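Local coordinates for protein TrwG component of type IV secretion system (Bartonella birtlesii, PDB 4JF8) that probably serves as a VirB8-like component of a bacterial type IV secretion system, of which this chain is the soluble part without the membrane-spanning segment, at residues 44-57 / 159-171. Numbering follows the deposited sequence.
Sequences VDRYWLNQYVLNRE and LNPLGFQVTSYRT. With EDO (1,2-ethanediol), chain D; EDO (1,2-ethanediol), chain C.
W48, Y52 and R56, one helical turn apart, meet F164, V166 and Y169, whose side chains point from the strand toward helix 44-57. The tight part is largely aromatic and mostly buried, with Y169 at its partly exposed end. W48 CB sits 3.4 Å from the F164 ring centroid, nearly on its normal, while the indole and the phenyl are near parallel but slid apart. V166 CG2 makes a like CH-pi contact over the Y52 ring face, 3.5 Å from its centroid. Y52 then turns its edge to the face of Y169 in an offset edge-to-face pair, planes at 65°. R56 comes over that same face, its extended chain running past it in the opposite direction; R56 CD makes a CH-pi contact and the guanidinium lies over the ring's rim, CZ 3.3 Å from Y169 CD2. R56 NH1 donates in its own plane to Y52 OH (2.9 Å), which also bonds S75, fixing the guanidinium's rotation. E57, bent back at chi2 (-62°), accepts Y169 OH on the anti side of OE2 at 2.7 Å.

The ends are looser and wetter. Single waters bridge Q51 OE1 to L159 O, R56 NH2 to Y169 O, and E57 OE1 to T171 OG1, and W48 NE1 donates to an ethanediol, probably from the crystallisation liquor. In this NTF2-like VirB8 fold the helix crosses the strand at -60° and packs on the antiparallel sheet: L49 and V53 reach strand 117-128, Y147 meets F164 edge-to-face, helix 64-73 touches Q51 and R56, and Y47 of the second subunit packs against W48.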
loop_
_atom_site.group_PDB
_atom_site.type_symbol
_atom_site.label_atom_id
_atom_site.label_comp_id
_atom_site.label_asym_id
_atom_site.label_seq_id
_atom_site.Cartn_x
_atom_site.Cartn_y
_atom_site.Cartn_z
ATOM N N VAL A 44 -6.150 -13.623 -3.760
ATOM C CA VAL A 44 -5.142 -12.759 -4.355
ATOM C C VAL A 44 -5.771 -11.759 -5.322
ATOM O O VAL A 44 -5.426 -10.571 -5.299
ATOM C CB VAL A 44 -3.996 -13.562 -4.992
ATOM C CG1 VAL A 44 -3.103 -12.658 -5.817
ATOM C CG2 VAL A 44 -3.215 -14.285 -3.885
ATOM N N ASP A 45 -6.726 -12.185 -6.140
ATOM C CA ASP A 45 -7.354 -11.254 -7.062
ATOM C C ASP A 45 -8.068 -10.156 -6.250
ATOM O O ASP A 45 -7.996 -8.971 -6.582
ATOM C CB ASP A 45 -8.370 -11.939 -7.969
ATOM C CG ASP A 45 -7.748 -12.821 -9.036
ATOM O OD1 ASP A 45 -6.525 -13.015 -9.100
ATOM O OD2 ASP A 45 -8.557 -13.397 -9.830
ATOM N N ARG A 46 -8.755 -10.531 -5.172
ATOM C CA ARG A 46 -9.438 -9.536 -4.334
ATOM C C ARG A 46 -8.450 -8.539 -3.735
ATOM O O ARG A 46 -8.749 -7.357 -3.657
ATOM C CB ARG A 46 -10.265 -10.193 -3.226
ATOM C CG ARG A 46 -11.569 -10.804 -3.719
ATOM C CD ARG A 46 -12.361 -11.391 -2.576
ATOM N NE ARG A 46 -13.744 -11.612 -2.986
ATOM C CZ ARG A 46 -14.586 -12.483 -2.438
ATOM N NH1 ARG A 46 -14.211 -13.271 -1.434
ATOM N NH2 ARG A 46 -15.813 -12.572 -2.924
ATOM N N TYR A 47 -7.269 -9.007 -3.326
ATOM C CA TYR A 47 -6.240 -8.103 -2.798
ATOM C C TYR A 47 -5.915 -7.021 -3.825
ATOM O O TYR A 47 -5.925 -5.817 -3.495
ATOM C CB TYR A 47 -4.981 -8.882 -2.430
ATOM C CG TYR A 47 -3.825 -7.999 -2.035
ATOM C CD1 TYR A 47 -3.741 -7.475 -0.759
ATOM C CD2 TYR A 47 -2.844 -7.623 -2.962
ATOM C CE1 TYR A 47 -2.693 -6.644 -0.385
ATOM C CE2 TYR A 47 -1.795 -6.787 -2.602
ATOM C CZ TYR A 47 -1.740 -6.291 -1.315
ATOM O OH TYR A 47 -0.717 -5.448 -0.932
ATOM N N TRP A 48 -5.621 -7.420 -5.054
ATOM C CA TRP A 48 -5.246 -6.459 -6.094
ATOM C C TRP A 48 -6.395 -5.555 -6.530
ATOM O O TRP A 48 -6.207 -4.348 -6.713
ATOM C CB TRP A 48 -4.575 -7.150 -7.292
ATOM C CG TRP A 48 -3.226 -7.647 -6.894
ATOM C CD1 TRP A 48 -2.858 -8.948 -6.683
ATOM C CD2 TRP A 48 -2.081 -6.847 -6.584
ATOM N NE1 TRP A 48 -1.557 -8.998 -6.257
ATOM C CE2 TRP A 48 -1.056 -7.723 -6.175
ATOM C CE3 TRP A 48 -1.835 -5.469 -6.577
ATOM C CZ2 TRP A 48 0.206 -7.248 -5.778
ATOM C CZ3 TRP A 48 -0.587 -5.024 -6.205
ATOM C CH2 TRP A 48 0.409 -5.905 -5.810
ATOM N N LEU A 49 -7.589 -6.125 -6.661
ATOM C CA LEU A 49 -8.762 -5.339 -7.016
ATOM C C LEU A 49 -9.081 -4.305 -5.953
ATOM O O LEU A 49 -9.439 -3.172 -6.274
ATOM C CB LEU A 49 -9.961 -6.260 -7.239
ATOM C CG LEU A 49 -9.832 -7.138 -8.501
ATOM C CD1 LEU A 49 -10.774 -8.340 -8.420
ATOM C CD2 LEU A 49 -10.034 -6.354 -9.796
ATOM N N ASN A 50 -8.994 -4.714 -4.697
ATOM C CA ASN A 50 -9.205 -3.796 -3.588
ATOM C C ASN A 50 -8.176 -2.662 -3.611
ATOM O O ASN A 50 -8.520 -1.478 -3.470
ATOM C CB ASN A 50 -9.133 -4.579 -2.271
ATOM C CG ASN A 50 -9.458 -3.745 -1.067
ATOM O OD1 ASN A 50 -10.569 -3.220 -0.959
ATOM N ND2 ASN A 50 -8.523 -3.657 -0.118
ATOM N N GLN A 51 -6.906 -3.023 -3.766
ATOM C CA GLN A 51 -5.863 -2.008 -3.810
ATOM C C GLN A 51 -6.154 -1.040 -4.951
ATOM O O GLN A 51 -6.003 0.181 -4.810
ATOM C CB GLN A 51 -4.511 -2.666 -4.042
ATOM C CG GLN A 51 -3.377 -1.658 -4.046
ATOM C CD GLN A 51 -1.986 -2.273 -4.121
ATOM O OE1 GLN A 51 -1.212 -1.991 -5.034
ATOM N NE2 GLN A 51 -1.676 -3.124 -3.174
ATOM N N TYR A 52 -6.588 -1.556 -6.101
ATOM C CA TYR A 52 -6.854 -0.706 -7.240
ATOM C C TYR A 52 -7.978 0.291 -6.981
ATOM O O TYR A 52 -7.807 1.494 -7.200
ATOM C CB TYR A 52 -7.167 -1.546 -8.490
ATOM C CG TYR A 52 -7.142 -0.710 -9.754
ATOM C CD1 TYR A 52 -5.921 -0.385 -10.343
ATOM C CD2 TYR A 52 -8.309 -0.173 -10.314
ATOM C CE1 TYR A 52 -5.851 0.411 -11.474
ATOM C CE2 TYR A 52 -8.245 0.619 -11.445
ATOM C CZ TYR A 52 -7.017 0.925 -12.007
ATOM O OH TYR A 52 -6.985 1.700 -13.166
ATOM N N VAL A 53 -9.116 -0.198 -6.511
ATOM C CA VAL A 53 -10.252 0.673 -6.295
ATOM C C VAL A 53 -9.937 1.702 -5.214
ATOM O O VAL A 53 -10.256 2.884 -5.358
ATOM C CB VAL A 53 -11.540 -0.126 -5.997
ATOM C CG1 VAL A 53 -12.661 0.817 -5.577
ATOM C CG2 VAL A 53 -11.971 -0.916 -7.231
ATOM N N LEU A 54 -9.313 1.276 -4.123
ATOM C CA LEU A 54 -9.000 2.223 -3.057
ATOM C C LEU A 54 -8.046 3.292 -3.566
ATOM O O LEU A 54 -8.201 4.480 -3.248
ATOM C CB LEU A 54 -8.393 1.517 -1.843
ATOM C CG LEU A 54 -9.372 0.671 -1.022
ATOM C CD1 LEU A 54 -8.629 -0.029 0.102
ATOM C CD2 LEU A 54 -10.496 1.541 -0.462
ATOM N N ASN A 55 -7.026 2.910 -4.315
ATOM C CA ASN A 55 -6.036 3.902 -4.744
ATOM C C ASN A 55 -6.555 4.806 -5.849
ATOM O O ASN A 55 -6.165 5.970 -5.906
ATOM C CB ASN A 55 -4.715 3.241 -5.125
ATOM C CG ASN A 55 -3.893 2.898 -3.920
ATOM O OD1 ASN A 55 -3.140 3.737 -3.420
ATOM N ND2 ASN A 55 -3.998 1.680 -3.445
ATOM N N ARG A 56 -7.448 4.309 -6.682
ATOM C CA ARG A 56 -7.948 5.097 -7.809
ATOM C C ARG A 56 -9.060 6.052 -7.396
ATOM O O ARG A 56 -9.116 7.188 -7.870
ATOM C CB ARG A 56 -8.428 4.177 -8.935
ATOM C CG ARG A 56 -8.975 4.965 -10.115
ATOM C CD ARG A 56 -9.071 4.181 -11.381
ATOM N NE ARG A 56 -9.757 4.922 -12.440
ATOM C CZ ARG A 56 -9.689 4.648 -13.736
ATOM N NH1 ARG A 56 -8.893 3.689 -14.203
ATOM N NH2 ARG A 56 -10.406 5.368 -14.594
ATOM N N GLU A 57 -9.944 5.584 -6.525
ATOM C CA GLU A 57 -11.140 6.353 -6.190
ATOM C C GLU A 57 -10.944 7.282 -4.991
ATOM O O GLU A 57 -11.659 8.262 -4.838
ATOM C CB GLU A 57 -12.336 5.413 -5.939
ATOM C CG GLU A 57 -12.751 4.573 -7.141
ATOM C CD GLU A 57 -13.214 5.392 -8.329
ATOM O OE1 GLU A 57 -13.733 6.520 -8.144
ATOM O OE2 GLU A 57 -13.060 4.898 -9.461
ATOM N N LEU A 159 6.754 -3.399 -6.534
ATOM C CA LEU A 159 5.414 -2.939 -6.184
ATOM C C LEU A 159 4.310 -3.648 -6.948
ATOM O O LEU A 159 3.141 -3.488 -6.644
ATOM C CB LEU A 159 5.295 -1.416 -6.386
ATOM C CG LEU A 159 6.171 -0.579 -5.456
ATOM C CD1 LEU A 159 6.181 0.892 -5.881
ATOM C CD2 LEU A 159 5.699 -0.754 -4.036
ATOM N N ASN A 160 4.680 -4.432 -7.968
ATOM C CA ASN A 160 3.680 -5.170 -8.744
ATOM C C ASN A 160 4.249 -6.521 -9.174
ATOM O O ASN A 160 4.494 -6.757 -10.352
ATOM C CB ASN A 160 3.227 -4.353 -9.949
ATOM C CG ASN A 160 2.067 -4.992 -10.690
ATOM O OD1 ASN A 160 1.402 -5.888 -10.183
ATOM N ND2 ASN A 160 1.801 -4.510 -11.872
ATOM N N PRO A 161 4.471 -7.415 -8.210
ATOM C CA PRO A 161 5.292 -8.620 -8.431
ATOM C C PRO A 161 4.753 -9.557 -9.508
ATOM O O PRO A 161 5.548 -10.203 -10.177
ATOM C CB PRO A 161 5.298 -9.301 -7.051
ATOM C CG PRO A 161 4.105 -8.724 -6.334
ATOM C CD PRO A 161 4.068 -7.302 -6.805
ATOM N N LEU A 162 3.430 -9.640 -9.649
ATOM C CA LEU A 162 2.778 -10.550 -10.572
ATOM C C LEU A 162 2.406 -9.909 -11.882
ATOM O O LEU A 162 1.869 -10.581 -12.770
ATOM C CB LEU A 162 1.538 -11.140 -9.914
ATOM C CG LEU A 162 1.716 -11.781 -8.539
ATOM C CD1 LEU A 162 0.375 -12.281 -8.043
ATOM C CD2 LEU A 162 2.735 -12.894 -8.578
ATOM N N GLY A 163 2.632 -8.611 -12.013
ATOM C CA GLY A 163 2.191 -7.901 -13.203
ATOM C C GLY A 163 0.693 -7.785 -13.295
ATOM O O GLY A 163 0.127 -7.897 -14.384
ATOM N N PHE A 164 0.029 -7.562 -12.165
ATOM C CA PHE A 164 -1.388 -7.237 -12.202
ATOM C C PHE A 164 -1.608 -5.996 -13.052
ATOM O O PHE A 164 -0.930 -5.000 -12.883
ATOM C CB PHE A 164 -1.892 -6.983 -10.777
ATOM C CG PHE A 164 -3.345 -6.564 -10.697
ATOM C CD1 PHE A 164 -4.366 -7.500 -10.796
ATOM C CD2 PHE A 164 -3.688 -5.243 -10.487
ATOM C CE1 PHE A 164 -5.701 -7.127 -10.699
ATOM C CE2 PHE A 164 -5.009 -4.880 -10.398
ATOM C CZ PHE A 164 -6.004 -5.822 -10.488
ATOM N N GLN A 165 -2.572 -6.074 -13.960
ATOM C CA GLN A 165 -2.912 -4.979 -14.858
ATOM C C GLN A 165 -4.409 -4.905 -15.034
ATOM O O GLN A 165 -5.050 -5.897 -15.434
ATOM C CB GLN A 165 -2.261 -5.137 -16.231
ATOM C CG GLN A 165 -0.755 -5.029 -16.236
ATOM C CD GLN A 165 -0.277 -3.610 -16.046
ATOM O OE1 GLN A 165 -0.176 -3.088 -14.907
ATOM N NE2 GLN A 165 0.009 -2.967 -17.137
ATOM N N VAL A 166 -4.962 -3.734 -14.738
ATOM C CA VAL A 166 -6.353 -3.438 -15.059
ATOM C C VAL A 166 -6.394 -3.075 -16.536
ATOM O O VAL A 166 -5.722 -2.121 -16.980
ATOM C CB VAL A 166 -6.901 -2.333 -14.168
ATOM C CG1 VAL A 166 -8.250 -1.820 -14.676
ATOM C CG2 VAL A 166 -7.005 -2.822 -12.737
ATOM N N THR A 167 -7.199 -3.835 -17.292
ATOM C CA THR A 167 -7.304 -3.683 -18.745
ATOM C C THR A 167 -8.535 -2.892 -19.154
ATOM O O THR A 167 -8.604 -2.394 -20.277
ATOM C CB THR A 167 -7.354 -5.057 -19.431
ATOM O OG1 THR A 167 -8.490 -5.774 -18.921
ATOM C CG2 THR A 167 -6.060 -5.827 -19.168
ATOM N N SER A 168 -9.504 -2.784 -18.249
ATOM C CA SER A 168 -10.683 -1.934 -18.449
ATOM C C SER A 168 -11.240 -1.556 -17.094
ATOM O O SER A 168 -11.200 -2.349 -16.171
ATOM C CB SER A 168 -11.743 -2.623 -19.324
ATOM O OG SER A 168 -12.302 -3.736 -18.702
ATOM N N TYR A 169 -11.772 -0.350 -16.984
ATOM C CA TYR A 169 -12.310 0.118 -15.716
ATOM C C TYR A 169 -13.374 1.162 -15.972
ATOM O O TYR A 169 -13.101 2.179 -16.592
ATOM C CB TYR A 169 -11.194 0.705 -14.857
ATOM C CG TYR A 169 -11.628 1.133 -13.487
ATOM C CD1 TYR A 169 -11.540 0.256 -12.416
ATOM C CD2 TYR A 169 -12.094 2.416 -13.229
ATOM C CE1 TYR A 169 -11.902 0.638 -11.145
ATOM C CE2 TYR A 169 -12.458 2.802 -11.967
ATOM C CZ TYR A 169 -12.359 1.908 -10.919
ATOM O OH TYR A 169 -12.705 2.256 -9.630
ATOM N N ARG A 170 -14.552 0.922 -15.430
ATOM C CA ARG A 170 -15.601 1.926 -15.393
ATOM C C ARG A 170 -16.298 1.869 -14.058
ATOM O O ARG A 170 -16.274 0.833 -13.376
ATOM C CB ARG A 170 -16.630 1.719 -16.516
ATOM C CG ARG A 170 -17.343 0.386 -16.472
ATOM C CD ARG A 170 -18.395 0.243 -17.575
ATOM N NE ARG A 170 -19.433 1.263 -17.470
ATOM C CZ ARG A 170 -19.768 2.162 -18.398
ATOM N NH1 ARG A 170 -19.224 2.179 -19.611
ATOM N NH2 ARG A 170 -20.712 3.039 -18.097
ATOM N N THR A 171 -16.926 2.986 -13.678
ATOM C CA THR A 171 -17.786 3.045 -12.487
ATOM C C THR A 171 -19.162 3.535 -12.896
ATOM O O THR A 171 -19.307 4.292 -13.859
ATOM C CB THR A 171 -17.203 3.953 -11.393
ATOM O OG1 THR A 171 -17.004 5.256 -11.936
ATOM C CG2 THR A 171 -15.898 3.414 -10.892
HETATM C C1 EDO D . 1.334 -10.126 -3.349
HETATM O O1 EDO D . 1.956 -11.381 -3.048
HETATM C C2 EDO D . -0.162 -10.360 -3.431
HETATM O O2 EDO D . -0.400 -11.104 -4.634
HETATM C C1 EDO C . -6.622 9.400 -6.511
HETATM O O1 EDO C . -7.720 9.480 -7.435
HETATM C C2 EDO C . -5.329 9.184 -7.247
HETATM O O2 EDO C . -5.357 7.877 -7.740
HETATM O O HOH W 1 1.494 -1.577 -5.493
HETATM O O HOH W 2 -10.620 3.662 -16.825
HETATM O O HOH W 3 -15.955 6.783 -9.860
#